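Local coordinates for iron-regulated ABC transporter siderophore-binding protein SirA (Staphylococcus aureus subsp. aureus, PDB 3MWF) that binds the siderophore staphyloferrin B, probably presenting the ferric complex to an ABC transporter for iron uptake, at residues 48-53 with 271-276; 138-143 with 282-287. All coordinates share one frame; numbering follows the deposited sequence. Where two conformers were deposited one is given.

Contact 1 (48-53 with 271-276); sequences SWTQKP and WNLAGG. With SE8 (5-[(2-{[(3S)-5-{[(2S)-2-amino-2-carboxyethyl]amino}-3-carboxy-3-hydroxy-5-oxopentanoyl]amino}ethyl)amino]-2,5-dioxopentanoic acid), chain C.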
ATOM      1  N   SER A  48       0.272   9.649  -9.841  1.00 13.14           N
ATOM      2  CA  SER A  48      -0.428   8.442  -9.439  1.00 12.00           C
ATOM      3  C   SER A  48      -0.181   7.316 -10.430  1.00 11.86           C
ATOM      4  O   SER A  48       0.085   7.546 -11.616  1.00 12.47           O
ATOM      5  CB  SER A  48      -1.929   8.727  -9.310  1.00 13.16           C
ATOM      6  OG  SER A  48      -2.423   9.329 -10.515  1.00 12.93           O
ATOM      7  N   TRP A  49      -0.302   6.070  -9.970  1.00 11.21           N
ATOM      8  CA  TRP A  49      -0.046   4.956 -10.842  1.00 11.11           C
ATOM      9  C   TRP A  49      -1.121   4.786 -11.914  1.00 11.56           C
ATOM     10  O   TRP A  49      -0.839   4.333 -13.041  1.00 12.82           O
ATOM     11  CB  TRP A  49      -0.008   3.659 -10.035  1.00 11.08           C
ATOM     12  CG  TRP A  49       1.206   3.446  -9.169  1.00 10.96           C
ATOM     13  CD1 TRP A  49       1.225   3.376  -7.807  1.00 12.01           C
ATOM     14  CD2 TRP A  49       2.551   3.247  -9.610  1.00 11.56           C
ATOM     15  NE1 TRP A  49       2.523   3.172  -7.355  1.00 11.87           N
ATOM     16  CE2 TRP A  49       3.350   3.061  -8.442  1.00 10.58           C
ATOM     17  CE3 TRP A  49       3.159   3.188 -10.867  1.00 11.61           C
ATOM     18  CZ2 TRP A  49       4.736   2.830  -8.496  1.00 11.50           C
ATOM     19  CZ3 TRP A  49       4.552   2.969 -10.933  1.00 12.83           C
ATOM     20  CH2 TRP A  49       5.321   2.779  -9.745  1.00 11.91           C
ATOM     21  N   THR A  50      -2.348   5.098 -11.536  1.00 11.81           N
ATOM     22  CA  THR A  50      -3.478   5.095 -12.497  1.00 12.72           C
ATOM     23  C   THR A  50      -4.235   6.385 -12.243  1.00 13.43           C
ATOM     24  O   THR A  50      -3.884   7.135 -11.324  1.00 13.38           O
ATOM     25  CB  THR A  50      -4.433   3.895 -12.289  1.00 12.60           C
ATOM     26  OG1 THR A  50      -5.006   3.977 -10.968  1.00 14.11           O
ATOM     27  CG2 THR A  50      -3.715   2.552 -12.505  1.00 13.59           C
ATOM     28  N   GLN A  51      -5.268   6.659 -13.052  1.00 12.93           N
ATOM     29  CA  GLN A  51      -5.975   7.951 -12.940  1.00 14.57           C
ATOM     30  C   GLN A  51      -4.982   9.117 -12.988  1.00 14.21           C
ATOM     31  O   GLN A  51      -5.164  10.101 -12.293  1.00 14.71           O
ATOM     32  CB  GLN A  51      -6.794   8.032 -11.657  1.00 14.85           C
ATOM     33  CG  GLN A  51      -7.841   6.901 -11.560  1.00 15.70           C
ATOM     34  CD  GLN A  51      -8.705   6.993 -10.330  1.00 15.72           C
ATOM     35  OE1 GLN A  51      -8.349   7.623  -9.338  1.00 16.79           O
ATOM     36  NE2 GLN A  51      -9.876   6.348 -10.393  1.00 18.52           N
ATOM     37  N   LYS A  52      -3.975   9.010 -13.851  1.00 14.40           N
ATOM     38  CA  LYS A  52      -2.901  10.010 -13.854  1.00 15.03           C
ATOM     39  C   LYS A  52      -3.454  11.392 -14.166  1.00 15.67           C
ATOM     40  O   LYS A  52      -4.385  11.509 -14.972  1.00 15.55           O
ATOM     41  CB  LYS A  52      -1.864   9.656 -14.916  1.00 14.99           C
ATOM     42  CG  LYS A  52      -1.157   8.337 -14.699  1.00 18.84           C
ATOM     43  CD  LYS A  52      -0.006   8.182 -15.689  1.00 22.09           C
ATOM     44  CE  LYS A  52       0.730   6.881 -15.422  1.00 29.56           C
ATOM     45  NZ  LYS A  52       2.113   6.913 -16.037  1.00 31.55           N
ATOM     46  N   PRO A  53      -2.869  12.447 -13.595  1.00 15.65           N
ATOM     47  CA  PRO A  53      -1.676  12.474 -12.733  1.00 15.68           C
ATOM     48  C   PRO A  53      -1.950  12.335 -11.236  1.00 14.97           C
ATOM     49  O   PRO A  53      -0.988  12.203 -10.468  1.00 13.62           O
ATOM     50  CB  PRO A  53      -1.113  13.870 -13.018  1.00 15.84           C
ATOM     51  CG  PRO A  53      -2.297  14.680 -13.204  1.00 17.64           C
ATOM     52  CD  PRO A  53      -3.260  13.818 -13.990  1.00 15.57           C
ATOM     53  N   TRP A 271      -6.785  -1.139  -2.598  1.00 11.81           N
ATOM     54  CA  TRP A 271      -6.174  -2.398  -2.211  1.00 11.94           C
ATOM     55  C   TRP A 271      -4.669  -2.451  -2.381  1.00 11.86           C
ATOM     56  O   TRP A 271      -4.023  -3.332  -1.798  1.00 11.69           O
ATOM     57  CB  TRP A 271      -6.855  -3.584  -2.909  1.00 12.71           C
ATOM     58  CG  TRP A 271      -8.142  -3.940  -2.207  1.00 14.04           C
ATOM     59  CD1 TRP A 271      -9.349  -3.282  -2.306  1.00 16.29           C
ATOM     60  CD2 TRP A 271      -8.323  -4.985  -1.251  1.00 14.10           C
ATOM     61  NE1 TRP A 271     -10.276  -3.877  -1.467  1.00 16.54           N
ATOM     62  CE2 TRP A 271      -9.668  -4.918  -0.804  1.00 15.67           C
ATOM     63  CE3 TRP A 271      -7.475  -5.974  -0.719  1.00 16.64           C
ATOM     64  CZ2 TRP A 271     -10.192  -5.823   0.137  1.00 17.77           C
ATOM     65  CZ3 TRP A 271      -7.990  -6.875   0.217  1.00 18.87           C
ATOM     66  CH2 TRP A 271      -9.346  -6.797   0.633  1.00 18.11           C
ATOM     67  N   ASN A 272      -4.095  -1.537  -3.178  1.00 11.79           N
ATOM     68  CA  ASN A 272      -2.653  -1.551  -3.328  1.00 11.43           C
ATOM     69  C   ASN A 272      -1.993  -0.237  -3.737  1.00 11.35           C
ATOM     70  O   ASN A 272      -0.912   0.117  -3.217  1.00 11.17           O
ATOM     71  CB  ASN A 272      -2.219  -2.613  -4.362  1.00 11.45           C
ATOM     72  CG  ASN A 272      -0.725  -2.843  -4.321  1.00 12.56           C
ATOM     73  OD1 ASN A 272      -0.159  -3.090  -3.247  1.00 11.60           O
ATOM     74  ND2 ASN A 272      -0.081  -2.760  -5.477  1.00 11.96           N
ATOM     75  N   LEU A 273      -2.599   0.469  -4.687  1.00 10.84           N
ATOM     76  CA  LEU A 273      -1.813   1.562  -5.321  1.00 10.73           C
ATOM     77  C   LEU A 273      -1.627   2.794  -4.465  1.00 10.86           C
ATOM     78  O   LEU A 273      -0.539   3.388  -4.506  1.00 12.46           O
ATOM     79  CB  LEU A 273      -2.404   1.950  -6.677  1.00 10.50           C
ATOM     80  CG  LEU A 273      -2.464   0.837  -7.721  1.00 12.39           C
ATOM     81  CD1 LEU A 273      -3.125   1.341  -9.029  1.00 13.54           C
ATOM     82  CD2 LEU A 273      -1.125   0.116  -8.032  1.00 12.51           C
ATOM     83  N   ALA A 274      -2.665   3.196  -3.732  1.00 10.96           N
ATOM     84  CA  ALA A 274      -2.593   4.424  -2.953  1.00 11.68           C
ATOM     85  C   ALA A 274      -1.555   4.340  -1.832  1.00 11.17           C
ATOM     86  O   ALA A 274      -0.864   5.332  -1.541  1.00 11.89           O
ATOM     87  CB  ALA A 274      -3.975   4.828  -2.416  1.00 12.04           C
ATOM     88  N   GLY A 275      -1.452   3.169  -1.212  1.00 11.68           N
ATOM     89  CA  GLY A 275      -0.333   2.854  -0.322  1.00 12.41           C
ATOM     90  C   GLY A 275      -0.333   3.562   1.008  1.00 13.30           C
ATOM     91  O   GLY A 275       0.648   3.469   1.754  1.00 13.77           O
ATOM     92  N   GLY A 276      -1.438   4.249   1.341  1.00 13.40           N
ATOM     93  CA  GLY A 276      -1.359   5.286   2.363  1.00 14.45           C
ATOM     94  C   GLY A 276      -2.251   5.073   3.557  1.00 14.03           C
ATOM     95  O   GLY A 276      -2.774   3.966   3.790  1.00 14.59           O
TER
HETATM   96  C1  SE8 C   1       6.560  -0.681 -10.560  1.00 15.32           C
HETATM   97  C2  SE8 C   1       5.364  -1.428 -11.082  1.00 15.19           C
HETATM   98  C3  SE8 C   1       4.115  -0.563 -11.014  1.00 12.64           C
HETATM   99  N4  SE8 C   1       3.711  -0.257  -9.645  1.00 12.67           N
HETATM  100  C5  SE8 C   1       2.826  -0.987  -8.998  1.00 14.42           C
HETATM  101  C6  SE8 C   1       2.619  -0.666  -7.538  1.00 12.23           C
HETATM  102  C7  SE8 C   1       3.670  -1.362  -6.673  1.00 13.83           C
HETATM  103  C8  SE8 C   1       3.510  -0.855  -5.228  1.00 12.42           C
HETATM  104  C9  SE8 C   1       4.339  -1.616  -4.196  1.00 12.89           C
HETATM  105  N10 SE8 C   1       5.539  -2.061  -4.564  1.00 12.42           N
HETATM  106  C11 SE8 C   1       6.351  -2.753  -3.590  1.00 16.54           C
HETATM  107  C12 SE8 C   1       7.654  -2.012  -3.344  1.00 22.20           C
HETATM  108  N13 SE8 C   1       8.669  -2.867  -2.744  1.00 28.35           N
HETATM  109  C14 SE8 C   1       9.476  -3.713  -3.451  1.00 30.94           C
HETATM  110  C15 SE8 C   1       9.649  -3.513  -4.928  1.00 31.51           C
HETATM  111  C16 SE8 C   1       8.409  -4.158  -5.494  1.00 27.47           C
HETATM  112  C17 SE8 C   1       7.875  -3.554  -6.756  1.00 23.01           C
HETATM  113  C18 SE8 C   1       7.734  -4.514  -7.840  1.00 22.62           C
HETATM  114  O19 SE8 C   1       7.066   0.217 -11.282  1.00 14.72           O
HETATM  115  O20 SE8 C   1       7.031  -1.020  -9.455  1.00 13.74           O
HETATM  116  N21 SE8 C   1       5.189  -2.664 -10.294  1.00 13.76           N
HETATM  117  O22 SE8 C   1       2.188  -1.891  -9.501  1.00 14.01           O
HETATM  118  C23 SE8 C   1       3.522  -2.869  -6.779  1.00 13.21           C
HETATM  119  O24 SE8 C   1       2.585  -3.442  -6.168  1.00 13.16           O
HETATM  120  O25 SE8 C   1       4.346  -3.529  -7.461  1.00 12.77           O
HETATM  121  O26 SE8 C   1       4.975  -1.053  -7.197  1.00 13.11           O
HETATM  122  O27 SE8 C   1       3.893  -1.779  -3.065  1.00 12.69           O
HETATM  123  O28 SE8 C   1      10.050  -4.657  -2.939  1.00 37.49           O
HETATM  124  O29 SE8 C   1       7.457  -2.395  -6.830  1.00 16.88           O
HETATM  125  O30 SE8 C   1       6.903  -4.282  -8.712  1.00 16.43           O
HETATM  126  O31 SE8 C   1       8.418  -5.568  -7.842  1.00 27.30           O

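Contact 2 (138-143 with 282-287); sequences KKYDDK and KLIDDL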
ATOM      1  N   LYS A 138      -3.812   5.935  16.201  1.00 22.19           N
ATOM      2  CA  LYS A 138      -4.819   5.509  17.190  1.00 22.91           C
ATOM      3  C   LYS A 138      -6.168   5.204  16.517  1.00 22.18           C
ATOM      4  O   LYS A 138      -6.781   4.184  16.812  1.00 22.50           O
ATOM      5  CB  LYS A 138      -4.978   6.564  18.306  1.00 23.36           C
ATOM      6  CG  LYS A 138      -6.011   6.235  19.388  1.00 26.83           C
ATOM      7  CD  LYS A 138      -5.466   5.287  20.463  1.00 34.06           C
ATOM      8  CE  LYS A 138      -4.810   6.009  21.635  1.00 36.06           C
ATOM      9  NZ  LYS A 138      -3.400   6.464  21.340  1.00 38.96           N
ATOM     10  N   LYS A 139      -6.613   6.080  15.615  1.00 21.96           N
ATOM     11  CA  LYS A 139      -7.837   5.868  14.855  1.00 22.04           C
ATOM     12  C   LYS A 139      -7.802   4.558  14.038  1.00 21.13           C
ATOM     13  O   LYS A 139      -8.805   3.838  13.955  1.00 20.21           O
ATOM     14  CB  LYS A 139      -8.096   7.071  13.931  1.00 23.16           C
ATOM     15  CG  LYS A 139      -9.424   7.029  13.224  1.00 27.83           C
ATOM     16  CD  LYS A 139     -10.007   8.447  12.976  1.00 33.47           C
ATOM     17  CE  LYS A 139     -10.076   8.779  11.481  1.00 36.40           C
ATOM     18  NZ  LYS A 139      -8.738   9.109  10.872  1.00 34.85           N
ATOM     19  N   TYR A 140      -6.656   4.269  13.417  1.00 20.25           N
ATOM     20  CA  TYR A 140      -6.524   3.027  12.684  1.00 19.80           C
ATOM     21  C   TYR A 140      -6.589   1.814  13.626  1.00 19.58           C
ATOM     22  O   TYR A 140      -7.306   0.849  13.357  1.00 19.62           O
ATOM     23  CB  TYR A 140      -5.233   3.007  11.835  1.00 19.15           C
ATOM     24  CG  TYR A 140      -4.938   1.650  11.212  1.00 17.85           C
ATOM     25  CD1 TYR A 140      -5.561   1.242  10.029  1.00 17.19           C
ATOM     26  CD2 TYR A 140      -4.010   0.793  11.798  1.00 18.73           C
ATOM     27  CE1 TYR A 140      -5.300  -0.022   9.479  1.00 17.74           C
ATOM     28  CE2 TYR A 140      -3.741  -0.443  11.254  1.00 17.21           C
ATOM     29  CZ  TYR A 140      -4.363  -0.834  10.098  1.00 17.57           C
ATOM     30  OH  TYR A 140      -4.061  -2.064   9.577  1.00 17.77           O
ATOM     31  N   ASP A 141      -5.845   1.882  14.719  1.00 20.48           N
ATOM     32  CA  ASP A 141      -5.810   0.799  15.708  1.00 21.48           C
ATOM     33  C   ASP A 141      -7.197   0.511  16.269  1.00 21.28           C
ATOM     34  O   ASP A 141      -7.589  -0.660  16.411  1.00 20.58           O
ATOM     35  CB  ASP A 141      -4.854   1.146  16.841  1.00 21.42           C
ATOM     36  CG  ASP A 141      -3.401   1.012  16.452  1.00 25.89           C
ATOM     37  OD1 ASP A 141      -3.074   0.424  15.377  1.00 26.90           O
ATOM     38  OD2 ASP A 141      -2.562   1.492  17.244  1.00 28.05           O
ATOM     39  N   ASP A 142      -7.956   1.578  16.545  1.00 21.05           N
ATOM     40  CA  ASP A 142      -9.341   1.431  16.982  1.00 21.68           C
ATOM     41  C   ASP A 142     -10.201   0.700  15.969  1.00 20.78           C
ATOM     42  O   ASP A 142     -10.972  -0.181  16.325  1.00 20.65           O
ATOM     43  CB  ASP A 142      -9.959   2.787  17.340  1.00 21.82           C
ATOM     44  CG  ASP A 142      -9.397   3.359  18.625  1.00 26.47           C
ATOM     45  OD1 ASP A 142      -8.780   2.616  19.426  1.00 30.13           O
ATOM     46  OD2 ASP A 142      -9.563   4.575  18.841  1.00 30.31           O
ATOM     47  N   LYS A 143     -10.038   1.056  14.691  1.00 20.05           N
ATOM     48  CA  LYS A 143     -10.810   0.455  13.632  1.00 19.35           C
ATOM     49  C   LYS A 143     -10.447  -1.019  13.475  1.00 19.09           C
ATOM     50  O   LYS A 143     -11.324  -1.861  13.234  1.00 19.31           O
ATOM     51  CB  LYS A 143     -10.612   1.214  12.317  1.00 19.04           C
ATOM     52  CG  LYS A 143     -11.701   0.936  11.343  1.00 22.25           C
ATOM     53  CD  LYS A 143     -11.723   1.940  10.185  1.00 26.70           C
ATOM     54  CE  LYS A 143     -12.703   1.505   9.114  1.00 27.58           C
ATOM     55  NZ  LYS A 143     -14.101   1.820   9.496  1.00 33.68           N
ATOM     56  N   LYS A 282     -10.368   2.814   4.355  1.00 16.37           N
ATOM     57  CA  LYS A 282     -11.231   2.359   3.279  1.00 16.66           C
ATOM     58  C   LYS A 282     -11.194   0.849   3.009  1.00 16.10           C
ATOM     59  O   LYS A 282     -12.213   0.245   2.706  1.00 16.42           O
ATOM     60  CB  LYS A 282     -10.935   3.144   2.008  1.00 17.67           C
ATOM     61  CG  LYS A 282     -11.919   2.921   0.903  1.00 22.11           C
ATOM     62  CD  LYS A 282     -13.121   3.833   1.109  1.00 28.56           C
ATOM     63  CE  LYS A 282     -13.933   3.920  -0.157  1.00 33.04           C
ATOM     64  NZ  LYS A 282     -14.735   2.674  -0.316  1.00 35.11           N
ATOM     65  N   LEU A 283     -10.009   0.254   3.078  1.00 15.46           N
ATOM     66  CA  LEU A 283      -9.876  -1.187   2.880  1.00 14.71           C
ATOM     67  C   LEU A 283     -10.682  -1.950   3.949  1.00 15.28           C
ATOM     68  O   LEU A 283     -11.460  -2.858   3.619  1.00 15.60           O
ATOM     69  CB  LEU A 283      -8.385  -1.587   2.852  1.00 14.54           C
ATOM     70  CG  LEU A 283      -8.033  -3.002   2.375  1.00 15.13           C
ATOM     71  CD1 LEU A 283      -6.547  -3.092   1.996  1.00 16.63           C
ATOM     72  CD2 LEU A 283      -8.363  -4.057   3.446  1.00 18.50           C
ATOM     73  N   ILE A 284     -10.567  -1.518   5.194  1.00 15.30           N
ATOM     74  CA  ILE A 284     -11.326  -2.138   6.303  1.00 16.08           C
ATOM     75  C   ILE A 284     -12.845  -2.012   6.054  1.00 16.78           C
ATOM     76  O   ILE A 284     -13.609  -2.979   6.216  1.00 16.36           O
ATOM     77  CB  ILE A 284     -10.913  -1.551   7.680  1.00 15.55           C
ATOM     78  CG1 ILE A 284      -9.420  -1.863   7.982  1.00 16.51           C
ATOM     79  CG2 ILE A 284     -11.770  -2.188   8.782  1.00 17.77           C
ATOM     80  CD1 ILE A 284      -8.770  -1.121   9.187  1.00 17.26           C
ATOM     81  N   ASP A 285     -13.282  -0.835   5.608  1.00 17.67           N
ATOM     82  CA  ASP A 285     -14.697  -0.652   5.220  1.00 19.00           C
ATOM     83  C   ASP A 285     -15.103  -1.623   4.120  1.00 19.05           C
ATOM     84  O   ASP A 285     -16.193  -2.208   4.174  1.00 18.91           O
ATOM     85  CB  ASP A 285     -14.941   0.776   4.707  1.00 20.57           C
ATOM     86  CG  ASP A 285     -15.046   1.792   5.804  1.00 25.40           C
ATOM     87  OD1 ASP A 285     -15.159   1.431   7.005  1.00 29.43           O
ATOM     88  OD2 ASP A 285     -15.023   2.990   5.435  1.00 31.26           O
ATOM     89  N   ASP A 286     -14.239  -1.783   3.112  0.50 18.68           N
ATOM     90  CA  ASP A 286     -14.472  -2.726   2.022  0.50 18.78           C
ATOM     91  C   ASP A 286     -14.708  -4.139   2.538  0.50 19.18           C
ATOM     92  O   ASP A 286     -15.594  -4.840   2.054  0.50 19.46           O
ATOM     93  CB  ASP A 286     -13.288  -2.740   1.056  0.50 18.49           C
ATOM     94  CG  ASP A 286     -13.374  -1.658   0.007  0.50 18.91           C
ATOM     95  OD1 ASP A 286     -14.364  -0.901   0.015  0.50 18.52           O
ATOM     96  OD2 ASP A 286     -12.441  -1.571  -0.830  0.50 20.24           O
ATOM     97  N   LEU A 287     -13.898  -4.548   3.511  1.00 18.91           N
ATOM     98  CA  LEU A 287     -14.011  -5.867   4.118  1.00 19.03           C
ATOM     99  C   LEU A 287     -15.358  -6.098   4.812  1.00 19.60           C
ATOM    100  O   LEU A 287     -15.958  -7.150   4.632  1.00 19.83           O
ATOM    101  CB  LEU A 287     -12.869  -6.096   5.098  1.00 19.79           C
ATOM    102  CG  LEU A 287     -11.500  -6.314   4.456  1.00 18.09           C
ATOM    103  CD1 LEU A 287     -10.472  -6.304   5.571  1.00 18.19           C
ATOM    104  CD2 LEU A 287     -11.461  -7.625   3.654  1.00 20.16           C
TER

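Contact 1 (48-53 with 271-276)
W49 and L273 meet on the floor of the siderophore cleft, where a loop of the N-terminal lobe leans on helix 268-273. The protein has two lobes joined by one long helix, the class III form of the binding-protein fold, and staphyloferrin B lies in the groove between them.

W49 is followed most easily from its root. CB rests against L273 CD1 at 4.0 Å. With CG anti to the carbonyl carbon (chi1 -73°), the indole is swung toward the ligand, and its near corner still brushes the helix: W49 CD1 is 3.7 Å from L273 O, which lies at the ring edge, in its plane. Past this corner the ring turns to the ligand. W49 NE1 has SE8 C6 at 3.8 Å. SE8 N4, an amide nitrogen, stands over one face of the six-membered ring, 3.3 Å above the plane and toward the rim. At the far end, W49 CZ3 meets SE8 C3 at 3.6 Å.

L273 splits its two methyls between partners. CD1 packs on CG2 of T50 at 3.7 Å, the two side chains crossing at about a right angle, whereas CD2 turns to the ligand at C6. Next to it, N272 ND2 donates a fairly straight hydrogen bond to the carboxylate oxygen O24 of SE8, 2.8 Å long with an N-H...O angle of 159°.

Contact 2 (138-143 with 282-287)
Along 282-287, I284 is the first side chain to reach the neighbouring helix, where it lodges against Y140 and K143.

At I284 the beta carbon points at the opposing helix and its two branches divide the work. CG1 stands beside the backbone N and carries CD1 out to the Y140 ring, coming within 3.7 Å of Y140 CE1. The approach is oblique, and the two side chains run at about a right angle. The phenol oxygen is hydrogen-bonded to D187. The other branch, I284 CG2, lies 4.0 Å from K143 CG, and I284 CB has K143 CE at 3.8 Å. The lysine and isoleucine side chains lie alongside each other with their ends pointing opposite ways, and the aliphatic part of K143 supplies the apolar surface.

These are helices 130-155 and 277-290. The first is the long connecting helix of class III siderophore-binding proteins, spanning both lobes, and the second runs nearly parallel to it here, with 14° between the segments and 11.3 Å between their axes.

D285 takes the end of the lysine. K143 is extended as far as CE and then bends at chi4 (79°), which turns NZ onto D285 OD1 for a 2.7 Å hydrogen-bonded salt bridge. NZ approaches on the syn side, 28° out of the carboxylate plane. Both residues are only partly exposed, so the opposite charges probably stabilise each other. Further on, L287 faces L185 of helix 179-187 and F147, one turn beyond K143 on the connecting helix.

From the N terminus, the chain lays down 48-53 in the first lobe, passes 138-143 on the long connecting helix, builds the second lobe and returns late with 271-276 and 282-287. Contact 1 closes a loop of more than 200 residues at the ligand cleft. Contact 2 opens inside that loop and closes after it, so the two cross rather than nest. Helices 268-273 and 277-290 follow directly on one another: the first leans on the N-terminal lobe, the second on the connecting helix. Although the contact centres lie about 19 Å apart, they touch through W271, whose CH2 packs 3.8 Å from L287 CD2.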